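Local coordinates for sugar ABC transporter, sugar-binding protein (Streptococcus pneumoniae, PDB 2HEU), which probably binds a sugar, perhaps a raffinose-type oligosaccharide, outside the cell membrane and delivers it to an ABC transporter, at residues P123-A128 and S330-E335; N76-S81 and A291-W296; S286-A291 and D356-W361. All coordinates share one frame; numbering follows the deposited sequence. Where two conformers were deposited one is given.

Interaction 1 (P123-A128 and S330-E335); sequences PFTANA and SPTAIE. With NA (sodium ion), chain E.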
loop_
_atom_site.group_PDB
_atom_site.type_symbol
_atom_site.label_atom_id
_atom_site.label_comp_id
_atom_site.label_asym_id
_atom_site.label_seq_id
_atom_site.Cartn_x
_atom_site.Cartn_y
_atom_site.Cartn_z
ATOM N N PRO A 123 2.973 12.212 3.269
ATOM C CA PRO A 123 2.535 11.161 2.320
ATOM C C PRO A 123 1.703 11.853 1.244
ATOM O O PRO A 123 0.608 12.329 1.525
ATOM C CB PRO A 123 1.774 10.131 3.214
ATOM C CG PRO A 123 1.857 10.719 4.664
ATOM C CD PRO A 123 2.159 12.165 4.502
ATOM N N PHE A 124 2.260 11.988 0.055
ATOM C CA PHE A 124 1.535 12.544 -1.101
ATOM C C PHE A 124 0.605 11.525 -1.669
ATOM O O PHE A 124 -0.502 11.890 -2.090
ATOM C CB PHE A 124 2.536 12.981 -2.197
ATOM C CG PHE A 124 3.470 14.054 -1.775
ATOM C CD1 PHE A 124 3.107 15.356 -1.882
ATOM C CD2 PHE A 124 4.736 13.784 -1.222
ATOM C CE1 PHE A 124 3.959 16.381 -1.515
ATOM C CE2 PHE A 124 5.572 14.776 -0.837
ATOM C CZ PHE A 124 5.187 16.074 -0.982
ATOM N N THR A 125 1.047 10.270 -1.881
ATOM C CA THR A 125 0.217 9.236 -2.405
ATOM C C THR A 125 0.335 8.016 -1.535
ATOM O O THR A 125 1.243 7.891 -0.693
ATOM C CB THR A 125 0.586 8.835 -3.807
ATOM O OG1 THR A 125 1.874 8.211 -3.806
ATOM C CG2 THR A 125 0.540 10.030 -4.807
ATOM N N ALA A 126 -0.616 7.085 -1.690
ATOM C CA ALA A 126 -0.570 5.817 -0.977
ATOM C C ALA A 126 -1.040 4.733 -1.864
ATOM O O ALA A 126 -1.753 4.971 -2.830
ATOM C CB ALA A 126 -1.481 5.856 0.266
ATOM N N ASN A 127 -0.658 3.497 -1.548
ATOM C CA ASN A 127 -1.271 2.360 -2.135
ATOM C C ASN A 127 -2.528 1.910 -1.370
ATOM O O ASN A 127 -2.828 2.419 -0.315
ATOM C CB ASN A 127 -0.241 1.238 -2.392
ATOM C CG ASN A 127 0.528 0.856 -1.182
ATOM O OD1 ASN A 127 0.008 0.723 -0.077
ATOM N ND2 ASN A 127 1.795 0.701 -1.350
ATOM N N ALA A 128 -3.235 0.965 -1.983
ATOM C CA ALA A 128 -4.441 0.366 -1.441
ATOM C C ALA A 128 -4.472 -1.083 -1.882
ATOM O O ALA A 128 -3.631 -1.517 -2.697
ATOM C CB ALA A 128 -5.665 1.137 -1.836
ATOM N N SER A 330 -2.082 6.437 -8.398
ATOM C CA SER A 330 -2.312 6.063 -7.042
ATOM C C SER A 330 -3.102 7.144 -6.315
ATOM O O SER A 330 -2.899 8.333 -6.630
ATOM C CB SER A 330 -1.031 5.828 -6.255
ATOM O OG SER A 330 -0.264 4.798 -6.734
ATOM N N PRO A 331 -3.963 6.791 -5.378
ATOM C CA PRO A 331 -4.715 7.848 -4.687
ATOM C C PRO A 331 -3.772 8.812 -3.988
ATOM O O PRO A 331 -2.720 8.416 -3.438
ATOM C CB PRO A 331 -5.628 7.042 -3.704
ATOM C CG PRO A 331 -4.879 5.823 -3.490
ATOM C CD PRO A 331 -4.230 5.457 -4.813
ATOM N N THR A 332 -4.168 10.057 -3.993
ATOM C CA THR A 332 -3.436 11.124 -3.396
ATOM C C THR A 332 -4.094 11.718 -2.177
ATOM O O THR A 332 -5.320 12.000 -2.181
ATOM C CB THR A 332 -3.025 12.219 -4.430
ATOM O OG1 THR A 332 -2.296 13.267 -3.741
ATOM C CG2 THR A 332 -4.181 12.870 -5.068
ATOM N N ALA A 333 -3.305 12.009 -1.137
ATOM C CA ALA A 333 -3.781 12.641 0.019
ATOM C C ALA A 333 -3.768 14.165 -0.074
ATOM O O ALA A 333 -4.120 14.870 0.888
ATOM C CB ALA A 333 -2.962 12.227 1.268
ATOM N N ILE A 334 -3.334 14.710 -1.186
ATOM C CA ILE A 334 -3.188 16.169 -1.329
ATOM C C ILE A 334 -4.516 16.803 -1.731
ATOM O O ILE A 334 -5.147 16.417 -2.732
ATOM C CB ILE A 334 -2.102 16.458 -2.336
ATOM C CG1 ILE A 334 -0.725 15.943 -1.827
ATOM C CG2 ILE A 334 -2.036 17.991 -2.658
ATOM C CD1 ILE A 334 -0.253 16.432 -0.508
ATOM N N GLU A 335 -4.947 17.770 -0.958
ATOM C CA GLU A 335 -6.186 18.439 -1.151
ATOM C C GLU A 335 -6.151 19.136 -2.489
ATOM O O GLU A 335 -5.138 19.694 -2.939
ATOM C CB GLU A 335 -6.498 19.311 0.079
ATOM C CG GLU A 335 -6.695 18.483 1.411
ATOM C CD GLU A 335 -6.749 19.304 2.665
ATOM O OE1 GLU A 335 -6.421 20.525 2.583
ATOM O OE2 GLU A 335 -7.172 18.807 3.739
HETATM NA NA NA E . -6.571 20.640 5.112
HETATM O O HOH W 1 -6.117 18.669 6.421
HETATM O O HOH W 2 -6.277 22.899 4.593
HETATM O O HOH W 3 -6.432 21.482 7.314
#
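The ring of Phe-124 meets Ile-334 obliquely, CD1 of Phe-124 lying 3.8 Å from CD1 of Ile-334, and the two side chains run alongside each other in the same direction. Trp-296 adds an edge-to-face meeting with the same ring, and Met-321 of helix 318-328 packs against it as well. The flat peptide group that follows Phe-124 is where the polar contacts gather. Phe-124 O takes the backbone N of Ala-333 at 3.0 Å, a donor standing 41° above the carbonyl plane, while the hydroxyl OG1 of Thr-332 donates to Phe-124 O at 2.8 Å with a tilt of only 21°. Thr-332 OG1 is anti to its own backbone N (chi1 180°), which places the hydroxyl beside the carbonyl carbon. There it also accepts from Ile-334 N at 3.1 Å, closing an ST turn, so one hydroxyl grips Phe-124 and its own chain together. Thr-125 and Thr-332 form a single beta bridge between two otherwise irregular loops. The loop 123-128 leads from the mixed sheet of one lobe to strand 129-134 of the other, consistent with one of the crossover segments between lobes in solute-binding proteins. On the far side of the bridge Ala-126 N donates to Pro-331 O at 3.0 Å, the donor nearly along the C=O axis. Ala-126 O has no polar partner in the model; carbons of Ser-330 and Pro-331 close over it, with CD of Pro-331 3.2 Å from Ala-126 O. The hydroxyl of Thr-125 turns instead to Leu-294 N. Beyond the bridge the loop reaches Glu-335, whose carboxylate clasps a sodium ion through both oxygens, OE1 at 2.5 Å and OE2 at 2.4 Å; three waters and the backbone O of Lys-103 complete the ligands.

Interaction 2 (N76-S81 and A291-W296); sequences NIYPQS and AGDLAW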
loop_
_atom_site.group_PDB
_atom_site.type_symbol
_atom_site.label_atom_id
_atom_site.label_comp_id
_atom_site.label_asym_id
_atom_site.label_seq_id
_atom_site.Cartn_x
_atom_site.Cartn_y
_atom_site.Cartn_z
ATOM N N ASN A 76 12.660 10.241 -0.281
ATOM C CA ASN A 76 11.437 9.392 -0.433
ATOM C C ASN A 76 11.693 8.179 0.497
ATOM O O ASN A 76 12.564 7.365 0.201
ATOM C CB ASN A 76 11.277 9.010 -1.879
ATOM C CG ASN A 76 10.114 8.107 -2.202
ATOM O OD1 ASN A 76 9.127 7.957 -1.365
ATOM N ND2 ASN A 76 10.158 7.545 -3.305
ATOM N N ILE A 77 10.928 8.081 1.563
ATOM C CA ILE A 77 11.026 6.986 2.536
ATOM C C ILE A 77 9.613 6.578 2.846
ATOM O O ILE A 77 8.732 7.434 3.024
ATOM C CB ILE A 77 11.844 7.438 3.777
ATOM C CG1 ILE A 77 11.964 6.252 4.740
ATOM C CG2 ILE A 77 11.281 8.662 4.445
ATOM C CD1 ILE A 77 12.921 6.574 5.953
ATOM N N TYR A 78 9.367 5.281 2.920
ATOM C CA TYR A 78 8.016 4.799 3.121
ATOM C C TYR A 78 7.702 4.926 4.603
ATOM O O TYR A 78 8.420 4.430 5.479
ATOM C CB TYR A 78 7.920 3.352 2.613
ATOM C CG TYR A 78 8.271 3.218 1.191
ATOM C CD1 TYR A 78 7.536 3.898 0.207
ATOM C CD2 TYR A 78 9.338 2.487 0.745
ATOM C CE1 TYR A 78 7.862 3.858 -1.107
ATOM C CE2 TYR A 78 9.673 2.364 -0.613
ATOM C CZ TYR A 78 8.974 3.090 -1.549
ATOM O OH TYR A 78 9.273 3.012 -2.850
ATOM N N PRO A 79 6.614 5.640 4.935
ATOM C CA PRO A 79 6.448 6.104 6.309
ATOM C C PRO A 79 6.036 5.025 7.276
ATOM O O PRO A 79 6.161 5.253 8.509
ATOM C CB PRO A 79 5.463 7.260 6.198
ATOM C CG PRO A 79 4.646 6.917 4.993
ATOM C CD PRO A 79 5.646 6.280 3.991
ATOM N N GLN A 80 5.555 3.883 6.805
ATOM C CA GLN A 80 5.291 2.726 7.681
ATOM C C GLN A 80 6.529 2.032 8.089
ATOM O O GLN A 80 6.461 1.137 8.957
ATOM C CB GLN A 80 4.337 1.744 7.029
ATOM C CG GLN A 80 4.957 0.875 5.999
ATOM C CD GLN A 80 4.880 1.495 4.629
ATOM O OE1 GLN A 80 4.886 2.782 4.416
ATOM N NE2 GLN A 80 4.593 0.700 3.635
ATOM N N SER A 81 7.670 2.313 7.459
ATOM C CA SER A 81 8.872 1.528 7.677
ATOM C C SER A 81 9.439 1.709 9.052
ATOM O O SER A 81 9.332 2.770 9.682
ATOM C CB SER A 81 9.926 1.846 6.649
ATOM O OG SER A 81 10.444 3.166 6.751
ATOM N N ALA A 291 -0.282 2.129 2.393
ATOM C CA ALA A 291 0.525 3.138 3.095
ATOM C C ALA A 291 1.124 4.072 2.085
ATOM O O ALA A 291 1.123 3.855 0.905
ATOM C CB ALA A 291 1.608 2.493 3.958
ATOM N N GLY A 292 1.757 5.114 2.591
ATOM C CA GLY A 292 2.413 6.132 1.754
ATOM C C GLY A 292 3.393 5.513 0.784
ATOM O O GLY A 292 4.168 4.621 1.140
ATOM N N ASP A 293 3.384 6.085 -0.423
ATOM C CA ASP A 293 4.164 5.612 -1.520
ATOM C C ASP A 293 5.120 6.772 -1.965
ATOM O O ASP A 293 6.309 6.744 -1.614
ATOM C CB ASP A 293 3.222 5.135 -2.660
ATOM C CG ASP A 293 3.954 4.617 -3.872
ATOM O OD1 ASP A 293 5.075 4.091 -3.657
ATOM O OD2 ASP A 293 3.494 4.690 -5.041
ATOM N N LEU A 294 4.594 7.741 -2.699
ATOM C CA LEU A 294 5.344 9.018 -2.819
ATOM C C LEU A 294 5.205 9.743 -1.526
ATOM O O LEU A 294 4.100 10.209 -1.175
ATOM C CB LEU A 294 4.816 9.822 -4.006
ATOM C CG LEU A 294 5.771 11.027 -4.351
ATOM C CD1 LEU A 294 7.028 10.543 -5.097
ATOM C CD2 LEU A 294 5.033 12.097 -5.132
ATOM N N ALA A 295 6.272 9.757 -0.738
ATOM C CA ALA A 295 6.196 10.124 0.685
ATOM C C ALA A 295 7.580 10.625 1.023
ATOM O O ALA A 295 8.548 9.914 0.875
ATOM C CB ALA A 295 5.783 8.953 1.543
ATOM N N TRP A 296 7.651 11.903 1.454
ATOM C CA TRP A 296 8.945 12.588 1.611
ATOM C C TRP A 296 9.175 13.082 3.004
ATOM O O TRP A 296 8.295 13.609 3.686
ATOM C CB TRP A 296 9.069 13.789 0.668
ATOM C CG TRP A 296 9.020 13.518 -0.793
ATOM C CD1 TRP A 296 9.030 12.278 -1.420
ATOM C CD2 TRP A 296 8.909 14.449 -1.866
ATOM N NE1 TRP A 296 8.958 12.431 -2.763
ATOM C CE2 TRP A 296 8.928 13.771 -3.088
ATOM C CE3 TRP A 296 8.878 15.862 -1.870
ATOM C CZ2 TRP A 296 8.866 14.419 -4.334
ATOM C CZ3 TRP A 296 8.836 16.487 -3.096
ATOM C CH2 TRP A 296 8.825 15.776 -4.296
HETATM O O HOH W 4 4.398 1.876 0.925
#
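Tyr-78 and Asp-293 run alongside each other in the same direction, with phenol ring and carboxylate planes 17° apart. They sit where the central mixed sheet of one lobe opens into loops: Asn-76 of strand 74-76 and Trp-296 of strand 295-298 are an antiparallel non-hydrogen-bonded pair, and Ile-77 N donates to Ala-295 O at 3.1 Å. The tyrosine ring turns its edge to the backbone of 291-296, CE1 of Tyr-78 being 3.3 Å from Asp-293 O, with Gly-292 O also near the ring plane. Asp-293 OD2 is held by a salt bridge to Lys-27. From Tyr-78 to Ser-81 the chain makes a type I beta turn; CD of Pro-79 packs on CB of Ala-295 at 3.6 Å, and Ser-81, N-cap of helix 82-89, returns its OG to Tyr-78 O. Gln-80 holds CG between backbone N and carbonyl carbon (chi1 78°), and a second bend at chi2 (-90°) lays CD against CB of Ala-291. OE1 of Gln-80 rests 3.3 Å from CB of Ala-291, buried without a polar partner in the model. The other end of that amide is bridged: NE2 of Gln-80 donates to a water at 3.0 Å, which donates to Gly-292 O at 2.8 Å.

Interaction 3 (S286-A291 and D356-W361); sequences SLTVGA and DRHLVW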
loop_
_atom_site.group_PDB
_atom_site.type_symbol
_atom_site.label_atom_id
_atom_site.label_comp_id
_atom_site.label_asym_id
_atom_site.label_seq_id
_atom_site.Cartn_x
_atom_site.Cartn_y
_atom_site.Cartn_z
ATOM N N SER A 286 -16.686 -2.710 4.959
ATOM C CA SER A 286 -15.546 -3.013 4.131
ATOM C C SER A 286 -14.392 -2.108 4.416
ATOM O O SER A 286 -14.546 -0.950 4.816
ATOM C CB SER A 286 -15.928 -2.983 2.656
ATOM O OG SER A 286 -16.251 -1.623 2.304
ATOM N N LEU A 287 -13.174 -2.606 4.166
ATOM C CA LEU A 287 -11.944 -1.900 4.486
ATOM C C LEU A 287 -10.948 -2.080 3.343
ATOM O O LEU A 287 -11.034 -3.041 2.582
ATOM C CB LEU A 287 -11.330 -2.463 5.760
ATOM C CG LEU A 287 -12.110 -2.289 7.038
ATOM C CD1 LEU A 287 -11.485 -3.017 8.197
ATOM C CD2 LEU A 287 -12.291 -0.770 7.417
ATOM N N THR A 288 -9.989 -1.171 3.278
ATOM C CA THR A 288 -8.785 -1.370 2.484
ATOM C C THR A 288 -7.561 -1.100 3.373
ATOM O O THR A 288 -7.705 -0.667 4.515
ATOM C CB THR A 288 -8.829 -0.548 1.185
ATOM O OG1 THR A 288 -7.724 -0.940 0.358
ATOM C CG2 THR A 288 -8.740 0.937 1.400
ATOM N N VAL A 289 -6.401 -1.421 2.833
ATOM C CA VAL A 289 -5.133 -1.290 3.553
ATOM C C VAL A 289 -4.095 -0.805 2.562
ATOM O O VAL A 289 -4.152 -1.120 1.392
ATOM C CB VAL A 289 -4.712 -2.653 4.191
ATOM C CG1 VAL A 289 -4.514 -3.751 3.175
ATOM C CG2 VAL A 289 -3.503 -2.477 5.089
ATOM N N GLY A 290 -3.166 0.008 3.065
ATOM C CA GLY A 290 -2.091 0.503 2.253
ATOM C C GLY A 290 -1.277 1.479 3.032
ATOM O O GLY A 290 -1.507 1.701 4.241
ATOM N N ALA A 291 -0.282 2.129 2.393
ATOM C CA ALA A 291 0.525 3.138 3.095
ATOM C C ALA A 291 1.124 4.072 2.085
ATOM O O ALA A 291 1.123 3.855 0.905
ATOM C CB ALA A 291 1.608 2.493 3.958
ATOM N N ASP A 356 -11.044 6.409 7.722
ATOM C CA ASP A 356 -10.919 5.382 8.767
ATOM C C ASP A 356 -10.917 4.027 8.125
ATOM O O ASP A 356 -10.405 3.055 8.686
ATOM C CB ASP A 356 -11.839 5.561 9.998
ATOM C CG ASP A 356 -13.254 5.725 9.692
ATOM O OD1 ASP A 356 -13.657 5.497 8.550
ATOM O OD2 ASP A 356 -13.991 6.087 10.676
ATOM N N ARG A 357 -11.399 3.948 6.912
ATOM C CA ARG A 357 -11.530 2.670 6.264
ATOM C C ARG A 357 -10.352 2.285 5.406
ATOM O O ARG A 357 -10.367 1.237 4.798
ATOM C CB ARG A 357 -12.822 2.604 5.458
ATOM C CG ARG A 357 -14.048 2.685 6.395
ATOM C CD ARG A 357 -15.360 2.904 5.667
ATOM N NE ARG A 357 -15.774 1.759 4.858
ATOM C CZ ARG A 357 -16.923 1.710 4.247
ATOM N NH1 ARG A 357 -17.761 2.745 4.223
ATOM N NH2 ARG A 357 -17.283 0.682 3.556
ATOM N N HIS A 358 -9.276 3.082 5.430
ATOM C CA HIS A 358 -8.036 2.849 4.693
ATOM C C HIS A 358 -6.911 2.672 5.694
ATOM O O HIS A 358 -6.178 3.606 6.014
ATOM C CB HIS A 358 -7.761 3.985 3.744
ATOM C CG HIS A 358 -6.543 3.844 2.851
ATOM N ND1 HIS A 358 -6.104 4.968 2.203
ATOM C CD2 HIS A 358 -5.746 2.810 2.508
ATOM C CE1 HIS A 358 -5.080 4.542 1.458
ATOM N NE2 HIS A 358 -4.813 3.280 1.650
ATOM N N LEU A 359 -6.741 1.439 6.130
ATOM C CA LEU A 359 -5.830 1.116 7.200
ATOM C C LEU A 359 -4.407 1.254 6.758
ATOM O O LEU A 359 -4.110 1.028 5.620
ATOM C CB LEU A 359 -6.104 -0.325 7.538
ATOM C CG LEU A 359 -7.222 -0.565 8.522
ATOM C CD1 LEU A 359 -8.546 0.025 8.111
ATOM C CD2 LEU A 359 -7.367 -2.029 8.787
ATOM N N VAL A 360 -3.480 1.570 7.687
ATOM C CA VAL A 360 -2.047 1.430 7.394
ATOM C C VAL A 360 -1.724 -0.070 7.526
ATOM O O VAL A 360 -2.178 -0.772 8.445
ATOM C CB VAL A 360 -1.193 2.248 8.328
ATOM C CG1 VAL A 360 0.273 2.057 8.030
ATOM C CG2 VAL A 360 -1.554 3.753 8.211
ATOM N N TRP A 361 -0.880 -0.573 6.622
ATOM C CA TRP A 361 -0.361 -1.937 6.641
ATOM C C TRP A 361 -0.029 -2.304 8.090
ATOM O O TRP A 361 0.670 -1.571 8.821
ATOM C CB TRP A 361 0.919 -2.027 5.809
ATOM C CG TRP A 361 0.692 -1.966 4.340
ATOM C CD1 TRP A 361 1.070 -0.987 3.467
ATOM C CD2 TRP A 361 0.086 -2.961 3.507
ATOM N NE1 TRP A 361 0.711 -1.281 2.181
ATOM C CE2 TRP A 361 0.084 -2.497 2.181
ATOM C CE3 TRP A 361 -0.428 -4.235 3.779
ATOM C CZ2 TRP A 361 -0.474 -3.282 1.137
ATOM C CZ3 TRP A 361 -0.898 -5.009 2.775
ATOM C CH2 TRP A 361 -0.970 -4.528 1.485
HETATM O O HOH W 5 -3.283 3.905 4.728
#
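A bend at chi3 (68°) swings NE of Arg-357 toward Ser-286, while Val-289, with CG1 between its backbone N and carbonyl carbon (chi1 61°), sets that methyl over the face of Trp-361. The arginine takes Ser-286 side-on with two nitrogens: NE donates to Ser-286 O at 3.0 Å and NH2 to Ser-286 OG at 2.8 Å, both oxygens lying near the guanidinium plane. Tyr-352 makes a cation-pi contact with the same group. Between these ends strands 288-290 and 358-360 form a short two-stranded parallel sheet, their axes crossing at -38°. Its bonds alternate across the strands: Thr-288 N donates to Arg-357 O at 2.9 Å, Leu-359 N to Thr-288 O at 2.8 Å, and Gly-290 N to Leu-359 O at 2.9 Å. On one side of the sheet CG2 of Thr-288 meets CD2 of His-358 at 3.7 Å, the ring also presenting its edge to the backbone at Val-289 and Gly-290. On the other side Val-289 lies beside Leu-359, and just past the strand it crosses Trp-361 at about a right angle. CG1 of Val-289 stands 4.1 Å from the centroid of the six-membered ring of Trp-361, and CA of Gly-290 stands 3.7 Å from that of the five-membered ring; both are CH-pi contacts. NE1 of Trp-361 bonds OD1 of Asn-127 and NE2 of His-358 its backbone O, while ND1 of His-358 bonds Phe-354 N. Contacts on one face and the bonded N-H would restrict how the indole can turn, while two bonds from Arg-357, probably charged, to neutral oxygens probably steady the more exposed end.

From the N terminus, residues 76-81 come first and meet 291-296, closing a loop of some 210 residues in interaction 2. Residues 123-128, inside that loop, pair with 330-335 beyond it, so interaction 1 crosses interaction 2. The loop of interaction 3, from 286-291 to 356-361, is much shorter and crosses both; none of the three is nested in another. Ala-291 belongs to interactions 2 and 3, and strands 288-290 and 295-298 follow each other through it. Thr-125 O with Asp-293 N joins interactions 1 and 2, while Asn-127 reaches Ala-291 and His-358 of interaction 3. Together they tie the mixed sheet to the short parallel pair where the chain passes between lobes, consistent with a hinge.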